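Local atomic coordinates of DNA replication initiator (Cdc21/Cdc54) (Methanothermobacter thermautotrophicus, PDB entry 1LTL), a protein that probably unwinds DNA during replication as an ATP-driven helicase of the MCM family, this zinc-binding chain being its N-terminal part. Residues V46-L51 / S94-V99; A72-I77 / L89-S94; K122-R127 / T179-L184. All coordinates share one frame; numbering follows the deposited sequence.

Overall arrangement
Contacts 1 and 2 belong to the MCM N-terminal domain and adjoin: their centres lie about 14 Å apart, they share S94, and both involve the two-stranded parallel sheet of strands 43-47 and 90-94. Contact 2, where helix 66-77 packs on strand 90-94, is nested in the chain loop that contact 1 closes. Side chains also pack between them, V46 and L51 against F93. Contact 3 follows later in the chain, in the OB domain, where strand 113-137 pairs with strand 175-185. Its centre is about 24 to 25 Å from the other two, with nearest atoms about 10 Å apart. The three thus sample two successive modules of this N-terminal part, away from the zinc site.

Contact 1: V46-L51 / S94-V99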
loop_
_atom_site.group_PDB
_atom_site.type_symbol
_atom_site.label_atom_id
_atom_site.label_comp_id
_atom_site.label_asym_id
_atom_site.label_seq_id
_atom_site.Cartn_x
_atom_site.Cartn_y
_atom_site.Cartn_z
ATOM N N VAL A 46 -13.464 8.858 -54.085
ATOM C CA VAL A 46 -13.613 10.281 -54.421
ATOM C C VAL A 46 -12.407 10.815 -55.178
ATOM O O VAL A 46 -11.267 10.563 -54.802
ATOM C CB VAL A 46 -13.858 11.181 -53.179
ATOM C CG1 VAL A 46 -15.011 10.638 -52.372
ATOM C CG2 VAL A 46 -12.614 11.293 -52.349
ATOM N N ASP A 47 -12.659 11.551 -56.254
ATOM C CA ASP A 47 -11.571 12.093 -57.051
ATOM C C ASP A 47 -10.945 13.316 -56.402
ATOM O O ASP A 47 -11.619 14.309 -56.132
ATOM C CB ASP A 47 -12.063 12.459 -58.446
ATOM C CG ASP A 47 -10.926 12.749 -59.394
ATOM O OD1 ASP A 47 -10.174 13.720 -59.154
ATOM O OD2 ASP A 47 -10.776 11.997 -60.378
ATOM N N TYR A 48 -9.643 13.236 -56.158
ATOM C CA TYR A 48 -8.904 14.329 -55.545
ATOM C C TYR A 48 -9.224 15.655 -56.240
ATOM O O TYR A 48 -9.546 16.642 -55.581
ATOM C CB TYR A 48 -7.402 14.008 -55.606
ATOM C CG TYR A 48 -6.516 15.003 -54.902
ATOM C CD1 TYR A 48 -6.919 15.601 -53.707
ATOM C CD2 TYR A 48 -5.278 15.356 -55.432
ATOM C CE1 TYR A 48 -6.122 16.528 -53.060
ATOM C CE2 TYR A 48 -4.464 16.284 -54.786
ATOM C CZ TYR A 48 -4.898 16.868 -53.600
ATOM O OH TYR A 48 -4.117 17.805 -52.959
ATOM N N LEU A 49 -9.159 15.664 -57.570
ATOM C CA LEU A 49 -9.442 16.860 -58.366
ATOM C C LEU A 49 -10.732 17.538 -57.927
ATOM O O LEU A 49 -10.776 18.753 -57.756
ATOM C CB LEU A 49 -9.530 16.485 -59.845
ATOM C CG LEU A 49 -8.252 15.814 -60.377
ATOM C CD1 LEU A 49 -8.518 15.136 -61.716
ATOM C CD2 LEU A 49 -7.158 16.861 -60.497
ATOM N N ASP A 50 -11.782 16.744 -57.741
ATOM C CA ASP A 50 -13.066 17.275 -57.306
ATOM C C ASP A 50 -12.918 17.920 -55.949
ATOM O O ASP A 50 -13.552 18.929 -55.656
ATOM C CB ASP A 50 -14.119 16.172 -57.225
ATOM C CG ASP A 50 -14.374 15.520 -58.562
ATOM O OD1 ASP A 50 -15.441 14.895 -58.726
ATOM O OD2 ASP A 50 -13.501 15.625 -59.452
ATOM N N LEU A 51 -12.076 17.337 -55.111
ATOM C CA LEU A 51 -11.874 17.901 -53.794
ATOM C C LEU A 51 -11.236 19.280 -53.965
ATOM O O LEU A 51 -11.615 20.227 -53.280
ATOM C CB LEU A 51 -10.972 16.996 -52.960
ATOM C CG LEU A 51 -11.285 16.852 -51.468
ATOM C CD1 LEU A 51 -10.176 16.027 -50.842
ATOM C CD2 LEU A 51 -11.387 18.200 -50.776
ATOM N N SER A 94 -8.754 9.098 -55.219
ATOM C CA SER A 94 -8.079 8.719 -56.451
ATOM C C SER A 94 -7.386 9.910 -57.120
ATOM O O SER A 94 -7.840 11.046 -57.010
ATOM C CB SER A 94 -9.069 8.094 -57.422
ATOM O OG SER A 94 -8.391 7.648 -58.588
ATOM N N GLY A 95 -6.287 9.629 -57.816
ATOM C CA GLY A 95 -5.545 10.681 -58.478
ATOM C C GLY A 95 -4.939 11.665 -57.490
ATOM O O GLY A 95 -5.437 12.783 -57.299
ATOM N N ILE A 96 -3.861 11.244 -56.844
ATOM C CA ILE A 96 -3.194 12.101 -55.884
ATOM C C ILE A 96 -1.936 12.644 -56.526
ATOM O O ILE A 96 -1.105 11.892 -57.037
ATOM C CB ILE A 96 -2.864 11.325 -54.582
ATOM C CG1 ILE A 96 -4.159 11.036 -53.833
ATOM C CG2 ILE A 96 -1.960 12.149 -53.669
ATOM C CD1 ILE A 96 -4.865 12.279 -53.352
ATOM N N SER A 97 -1.822 13.967 -56.513
ATOM C CA SER A 97 -0.683 14.662 -57.104
ATOM C C SER A 97 0.613 14.441 -56.326
ATOM O O SER A 97 1.707 14.422 -56.907
ATOM C CB SER A 97 -0.990 16.156 -57.174
ATOM O OG SER A 97 -1.456 16.614 -55.916
ATOM N N ASN A 98 0.477 14.269 -55.011
ATOM C CA ASN A 98 1.622 14.064 -54.125
ATOM C C ASN A 98 2.304 12.722 -54.354
ATOM O O ASN A 98 2.335 11.879 -53.471
ATOM C CB ASN A 98 1.174 14.158 -52.668
ATOM C CG ASN A 98 2.334 14.283 -51.715
ATOM O OD1 ASN A 98 2.183 14.134 -50.509
ATOM N ND2 ASN A 98 3.505 14.574 -52.255
ATOM N N VAL A 99 2.861 12.531 -55.541
ATOM C CA VAL A 99 3.527 11.277 -55.860
ATOM C C VAL A 99 5.010 11.325 -55.496
ATOM O O VAL A 99 5.784 12.118 -56.042
ATOM C CB VAL A 99 3.361 10.942 -57.351
ATOM C CG1 VAL A 99 3.502 12.220 -58.178
ATOM C CG2 VAL A 99 4.395 9.904 -57.785
#
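S94 is held by the backbone of 46-51 through two hydrogen bonds: S94 N donates to V46 O at 2.9 Å, and S94 O accepts from Y48 N at 3.0 Å. Together they make D47 and S94 a parallel bridge pair. D47, whose backbone N is bound by Y27 OH, is also the N-cap of the helix that starts at Y48, D47 OD1 taking a weak bond from L49 N (2.7 Å).

This is where the small parallel sheet of the MCM N-terminal domain ends: strand 43-47 runs straight into helix 48-54, while its partner 90-94 gives way to a loop at G95, which has a positive phi (65°), a value that favours glycine; the loop then passes along Y48.

Side-chain contact centres on the Y48 ring. Its CG stands anti to the backbone N (chi1 -175°), which directs it to the loop; I96 CD1 then sits over one face, offset toward the rim and 3.9 Å from the centroid of the Y48 ring, a CH-pi contact. S97 OG lies in the ring plane at the edge, by CE2. An alanine at Y48 would probably leave I96 CD1 without the face it rests on and A59 O without the hydroxyl that hydrogen-bonds it. On helix 58-64, I63 also touches the ring.

Contact 2: A72-I77 / L89-S94; sequences AAQQAI and LNIRFS
Q74 and I91 meet obliquely where helix 66-77 packs on strand 90-94 of the MCM N-terminal domain. The helix is the last of three in the connection between the domain's two parallel strands, 43-47 and 90-94, an elaborated beta-alpha-beta crossover. Its segment axis passes 8.4 Å from that of the strand, the two directions 128° apart.

I91 points to the helix. I91 CG1 lies against A73 CB at 3.8 Å, while I91 CD1 reaches past the alanine to the aliphatic part of Q74, touching Q74 CG at 3.3 Å. I91 CD1 lies more loosely by I77 CD1 (4.4 Å), so that A73, Q74 and I77, about one turn of the helix, all come near I91, Q74 most closely.

Nearer the C-terminal end of the helix, I77 and L89 cross at about a right angle, I77 CG2 meeting L89 CD1 at 3.7 Å. I44 of the neighbouring strand touches both, and helix 25-37 adds V31 to I77 and A34 and I35 to L89, which makes this end of the contact part of a buried core. F18 of helix 11-21 and F22 also touch A73.

Q74 has CG beside its backbone N (chi1 -62°), and the chain beyond runs extended past I91 to the residue just before the strand, where Q74 NE2 donates to L89 O at 2.9 Å, a somewhat bent bond (144° at the hydrogen), with the oxygen tilted out of the glutamine amide plane.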
loop_
_atom_site.group_PDB
_atom_site.type_symbol
_atom_site.label_atom_id
_atom_site.label_comp_id
_atom_site.label_asym_id
_atom_site.label_seq_id
_atom_site.Cartn_x
_atom_site.Cartn_y
_atom_site.Cartn_z
ATOM N N ALA A 72 -12.595 12.453 -40.749
ATOM C CA ALA A 72 -13.629 13.477 -40.790
ATOM C C ALA A 72 -14.602 13.172 -41.900
ATOM O O ALA A 72 -15.807 13.323 -41.735
ATOM C CB ALA A 72 -13.010 14.848 -41.002
ATOM N N ALA A 73 -14.064 12.754 -43.036
ATOM C CA ALA A 73 -14.884 12.412 -44.181
ATOM C C ALA A 73 -15.780 11.242 -43.795
ATOM O O ALA A 73 -16.833 11.037 -44.389
ATOM C CB ALA A 73 -14.005 12.046 -45.371
ATOM N N GLN A 74 -15.374 10.462 -42.802
ATOM C CA GLN A 74 -16.213 9.354 -42.398
ATOM C C GLN A 74 -17.333 9.857 -41.507
ATOM O O GLN A 74 -18.471 9.458 -41.672
ATOM C CB GLN A 74 -15.410 8.295 -41.659
ATOM C CG GLN A 74 -14.325 7.672 -42.472
ATOM C CD GLN A 74 -13.646 6.561 -41.715
ATOM O OE1 GLN A 74 -13.227 6.741 -40.573
ATOM N NE2 GLN A 74 -13.533 5.402 -42.345
ATOM N N GLN A 75 -17.020 10.731 -40.560
ATOM C CA GLN A 75 -18.052 11.253 -39.671
ATOM C C GLN A 75 -19.047 12.075 -40.440
ATOM O O GLN A 75 -20.157 12.292 -39.984
ATOM C CB GLN A 75 -17.449 12.122 -38.571
ATOM C CG GLN A 75 -17.477 11.463 -37.199
ATOM C CD GLN A 75 -18.878 11.381 -36.613
ATOM O OE1 GLN A 75 -19.411 12.377 -36.126
ATOM N NE2 GLN A 75 -19.484 10.196 -36.667
ATOM N N ALA A 76 -18.645 12.547 -41.609
ATOM C CA ALA A 76 -19.550 13.342 -42.411
ATOM C C ALA A 76 -20.607 12.413 -43.000
ATOM O O ALA A 76 -21.799 12.600 -42.765
ATOM C CB ALA A 76 -18.789 14.060 -43.509
ATOM N N ILE A 77 -20.170 11.408 -43.753
ATOM C CA ILE A 77 -21.100 10.461 -44.348
ATOM C C ILE A 77 -22.019 9.869 -43.292
ATOM O O ILE A 77 -23.220 9.737 -43.493
ATOM C CB ILE A 77 -20.357 9.327 -45.057
ATOM C CG1 ILE A 77 -19.702 9.872 -46.320
ATOM C CG2 ILE A 77 -21.307 8.198 -45.388
ATOM C CD1 ILE A 77 -19.024 8.814 -47.144
ATOM N N LEU A 89 -17.909 3.513 -43.623
ATOM C CA LEU A 89 -17.472 3.454 -45.006
ATOM C C LEU A 89 -16.023 3.864 -45.163
ATOM O O LEU A 89 -15.492 4.633 -44.369
ATOM C CB LEU A 89 -18.347 4.341 -45.878
ATOM C CG LEU A 89 -19.629 3.637 -46.296
ATOM C CD1 LEU A 89 -20.739 4.653 -46.454
ATOM C CD2 LEU A 89 -19.400 2.868 -47.576
ATOM N N ASN A 90 -15.378 3.344 -46.193
ATOM C CA ASN A 90 -13.998 3.680 -46.433
ATOM C C ASN A 90 -13.911 4.713 -47.518
ATOM O O ASN A 90 -14.287 4.445 -48.650
ATOM C CB ASN A 90 -13.228 2.455 -46.885
ATOM C CG ASN A 90 -13.134 1.413 -45.821
ATOM O OD1 ASN A 90 -12.963 0.237 -46.120
ATOM N ND2 ASN A 90 -13.228 1.832 -44.562
ATOM N N ILE A 91 -13.423 5.900 -47.188
ATOM C CA ILE A 91 -13.275 6.916 -48.210
ATOM C C ILE A 91 -11.927 6.684 -48.890
ATOM O O ILE A 91 -10.897 6.691 -48.238
ATOM C CB ILE A 91 -13.281 8.331 -47.624
ATOM C CG1 ILE A 91 -14.641 8.671 -47.027
ATOM C CG2 ILE A 91 -13.007 9.316 -48.721
ATOM C CD1 ILE A 91 -14.961 7.975 -45.745
ATOM N N ARG A 92 -11.922 6.459 -50.195
ATOM C CA ARG A 92 -10.654 6.248 -50.874
ATOM C C ARG A 92 -10.433 7.296 -51.958
ATOM O O ARG A 92 -11.217 7.384 -52.895
ATOM C CB ARG A 92 -10.610 4.864 -51.502
ATOM C CG ARG A 92 -10.880 3.783 -50.518
ATOM C CD ARG A 92 -10.660 2.415 -51.102
ATOM N NE ARG A 92 -11.134 1.421 -50.146
ATOM C CZ ARG A 92 -10.458 1.031 -49.073
ATOM N NH1 ARG A 92 -9.264 1.547 -48.830
ATOM N NH2 ARG A 92 -10.991 0.151 -48.234
ATOM N N PHE A 93 -9.362 8.080 -51.848
ATOM C CA PHE A 93 -9.087 9.111 -52.841
ATOM C C PHE A 93 -8.329 8.640 -54.048
ATOM O O PHE A 93 -7.377 7.881 -53.934
ATOM C CB PHE A 93 -8.328 10.242 -52.201
ATOM C CG PHE A 93 -8.996 10.769 -51.007
ATOM C CD1 PHE A 93 -9.090 9.997 -49.870
ATOM C CD2 PHE A 93 -9.599 12.009 -51.031
ATOM C CE1 PHE A 93 -9.783 10.454 -48.767
ATOM C CE2 PHE A 93 -10.301 12.484 -49.927
ATOM C CZ PHE A 93 -10.392 11.705 -48.795
ATOM N N SER A 94 -8.754 9.098 -55.219
ATOM C CA SER A 94 -8.079 8.719 -56.451
ATOM C C SER A 94 -7.386 9.910 -57.120
ATOM O O SER A 94 -7.840 11.046 -57.010
ATOM C CB SER A 94 -9.069 8.094 -57.422
ATOM O OG SER A 94 -8.391 7.648 -58.588
#

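Contact 3: K122-R127 / T179-L184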
loop_
_atom_site.group_PDB
_atom_site.type_symbol
_atom_site.label_atom_id
_atom_site.label_comp_id
_atom_site.label_asym_id
_atom_site.label_seq_id
_atom_site.Cartn_x
_atom_site.Cartn_y
_atom_site.Cartn_z
ATOM N N LYS A 122 6.218 -9.681 -53.481
ATOM C CA LYS A 122 5.697 -10.796 -52.687
ATOM C C LYS A 122 4.403 -10.477 -51.964
ATOM O O LYS A 122 4.262 -9.401 -51.386
ATOM C CB LYS A 122 6.744 -11.249 -51.664
ATOM C CG LYS A 122 6.246 -12.324 -50.714
ATOM C CD LYS A 122 7.262 -12.665 -49.631
ATOM C CE LYS A 122 6.611 -13.474 -48.500
ATOM N NZ LYS A 122 7.404 -13.474 -47.221
ATOM N N THR A 123 3.471 -11.426 -51.983
ATOM C CA THR A 123 2.178 -11.248 -51.321
ATOM C C THR A 123 1.949 -12.221 -50.161
ATOM O O THR A 123 2.121 -13.427 -50.309
ATOM C CB THR A 123 1.036 -11.381 -52.335
ATOM O OG1 THR A 123 0.827 -10.116 -52.971
ATOM C CG2 THR A 123 -0.239 -11.828 -51.661
ATOM N N ASP A 124 1.552 -11.695 -49.007
ATOM C CA ASP A 124 1.321 -12.538 -47.836
ATOM C C ASP A 124 -0.127 -12.976 -47.650
ATOM O O ASP A 124 -1.045 -12.427 -48.251
ATOM C CB ASP A 124 1.793 -11.835 -46.556
ATOM C CG ASP A 124 3.277 -11.496 -46.584
ATOM O OD1 ASP A 124 4.115 -12.417 -46.728
ATOM O OD2 ASP A 124 3.605 -10.299 -46.452
ATOM N N GLU A 125 -0.306 -13.972 -46.787
ATOM C CA GLU A 125 -1.608 -14.543 -46.464
ATOM C C GLU A 125 -2.514 -13.501 -45.819
ATOM O O GLU A 125 -2.050 -12.615 -45.107
ATOM C CB GLU A 125 -1.408 -15.725 -45.504
ATOM C CG GLU A 125 -2.689 -16.460 -45.065
ATOM C CD GLU A 125 -3.238 -17.432 -46.120
ATOM O OE1 GLU A 125 -2.537 -18.430 -46.443
ATOM O OE2 GLU A 125 -4.370 -17.192 -46.621
ATOM N N ILE A 126 -3.807 -13.607 -46.078
ATOM C CA ILE A 126 -4.744 -12.676 -45.487
ATOM C C ILE A 126 -5.075 -13.169 -44.074
ATOM O O ILE A 126 -5.404 -14.336 -43.896
ATOM C CB ILE A 126 -6.037 -12.600 -46.307
ATOM C CG1 ILE A 126 -5.717 -12.201 -47.753
ATOM C CG2 ILE A 126 -7.015 -11.660 -45.644
ATOM C CD1 ILE A 126 -5.189 -13.384 -48.620
ATOM N N ARG A 127 -4.948 -12.306 -43.067
ATOM C CA ARG A 127 -5.255 -12.696 -41.687
ATOM C C ARG A 127 -6.145 -11.629 -41.096
ATOM O O ARG A 127 -6.259 -10.524 -41.623
ATOM C CB ARG A 127 -4.016 -12.759 -40.786
ATOM C CG ARG A 127 -2.863 -13.602 -41.257
ATOM C CD ARG A 127 -1.556 -13.225 -40.514
ATOM N NE ARG A 127 -0.343 -13.594 -41.271
ATOM C CZ ARG A 127 0.110 -14.840 -41.450
ATOM N NH1 ARG A 127 -0.539 -15.879 -40.915
ATOM N NH2 ARG A 127 1.205 -15.042 -42.187
ATOM N N THR A 179 -6.813 -8.143 -43.058
ATOM C CA THR A 179 -5.617 -7.358 -43.328
ATOM C C THR A 179 -4.638 -8.165 -44.180
ATOM O O THR A 179 -4.639 -9.389 -44.148
ATOM C CB THR A 179 -4.935 -6.960 -41.990
ATOM O OG1 THR A 179 -4.253 -5.708 -42.146
ATOM C CG2 THR A 179 -3.935 -8.036 -41.547
ATOM N N GLN A 180 -3.804 -7.492 -44.953
ATOM C CA GLN A 180 -2.865 -8.219 -45.786
ATOM C C GLN A 180 -1.612 -7.434 -46.061
ATOM O O GLN A 180 -1.644 -6.209 -46.168
ATOM C CB GLN A 180 -3.506 -8.607 -47.099
ATOM C CG GLN A 180 -2.544 -9.245 -48.049
ATOM C CD GLN A 180 -3.249 -9.681 -49.289
ATOM O OE1 GLN A 180 -4.306 -9.143 -49.627
ATOM N NE2 GLN A 180 -2.681 -10.651 -49.988
ATOM N N THR A 181 -0.508 -8.153 -46.201
ATOM C CA THR A 181 0.778 -7.526 -46.418
ATOM C C THR A 181 1.432 -7.868 -47.735
ATOM O O THR A 181 1.370 -9.007 -48.188
ATOM C CB THR A 181 1.725 -7.941 -45.307
ATOM O OG1 THR A 181 1.473 -7.134 -44.164
ATOM C CG2 THR A 181 3.154 -7.773 -45.719
ATOM N N LEU A 182 2.068 -6.893 -48.369
ATOM C CA LEU A 182 2.779 -7.206 -49.601
ATOM C C LEU A 182 3.939 -6.268 -49.752
ATOM O O LEU A 182 3.953 -5.202 -49.149
ATOM C CB LEU A 182 1.857 -7.132 -50.812
ATOM C CG LEU A 182 1.572 -5.807 -51.500
ATOM C CD1 LEU A 182 0.465 -6.059 -52.512
ATOM C CD2 LEU A 182 1.128 -4.761 -50.520
ATOM N N LYS A 183 4.926 -6.706 -50.525
ATOM C CA LYS A 183 6.133 -5.935 -50.805
ATOM C C LYS A 183 5.986 -5.207 -52.135
ATOM O O LYS A 183 5.626 -5.809 -53.141
ATOM C CB LYS A 183 7.356 -6.854 -50.887
ATOM C CG LYS A 183 8.029 -7.127 -49.564
ATOM C CD LYS A 183 8.405 -5.814 -48.887
ATOM C CE LYS A 183 9.064 -6.029 -47.529
ATOM N NZ LYS A 183 8.120 -6.677 -46.582
ATOM N N LEU A 184 6.265 -3.913 -52.127
ATOM C CA LEU A 184 6.177 -3.105 -53.324
ATOM C C LEU A 184 7.587 -2.716 -53.732
ATOM O O LEU A 184 8.273 -2.028 -52.989
ATOM C CB LEU A 184 5.369 -1.845 -53.045
ATOM C CG LEU A 184 5.244 -0.928 -54.252
ATOM C CD1 LEU A 184 4.450 -1.636 -55.341
ATOM C CD2 LEU A 184 4.581 0.384 -53.847
#
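K122 O is approached by two groups of the facing strand: K183 N donates a hydrogen bond to K122 O at 2.9 Å, and L182 CA adds a CA-H...O contact at 3.2 Å. Two residues on, D124 N gives T181 O a hydrogen bond of 2.8 Å. These bonds flank the antiparallel non-hydrogen-bonded pair T123 and L182. Here T123 OG1 lies by L182 CB (3.8 Å), and L182 touches V120 and V202.

The second ladder is a hydrogen-bonded pair, R127 with T179, closed by R127 N to T179 O at 3.1 Å and T179 N to R127 O at 2.8 Å. Between the ladders segment 122-127 has one residue more than its partner, and the register slips by one.

Strands 113-137 and 175-185 are neighbours in the beta sheet of the MCM OB domain, and the chain between the two segments carries the four cysteines that bind zinc (C137, C140, C159, C162).

Where the ladders part, Q180 takes over from the backbone. Its CG stands anti to the backbone N (chi1 175°), the chain stays extended, and Q180 NE2 donates a hydrogen bond to D124 O at 3.0 Å, which lies out of the amide plane. I126 lies against Q180, CG1 beside CD. The other end of the amide, Q180 OE1, accepts from D210 N, so both polar atoms of this buried side chain are engaged and its flip is probably fixed.

D124 lies alongside T181, pointing the same way. D124 OD1 forms a salt bridge with K122 NZ (3.5 Å). I126 packs on R106 and R127 on F235 of a neighbouring subunit.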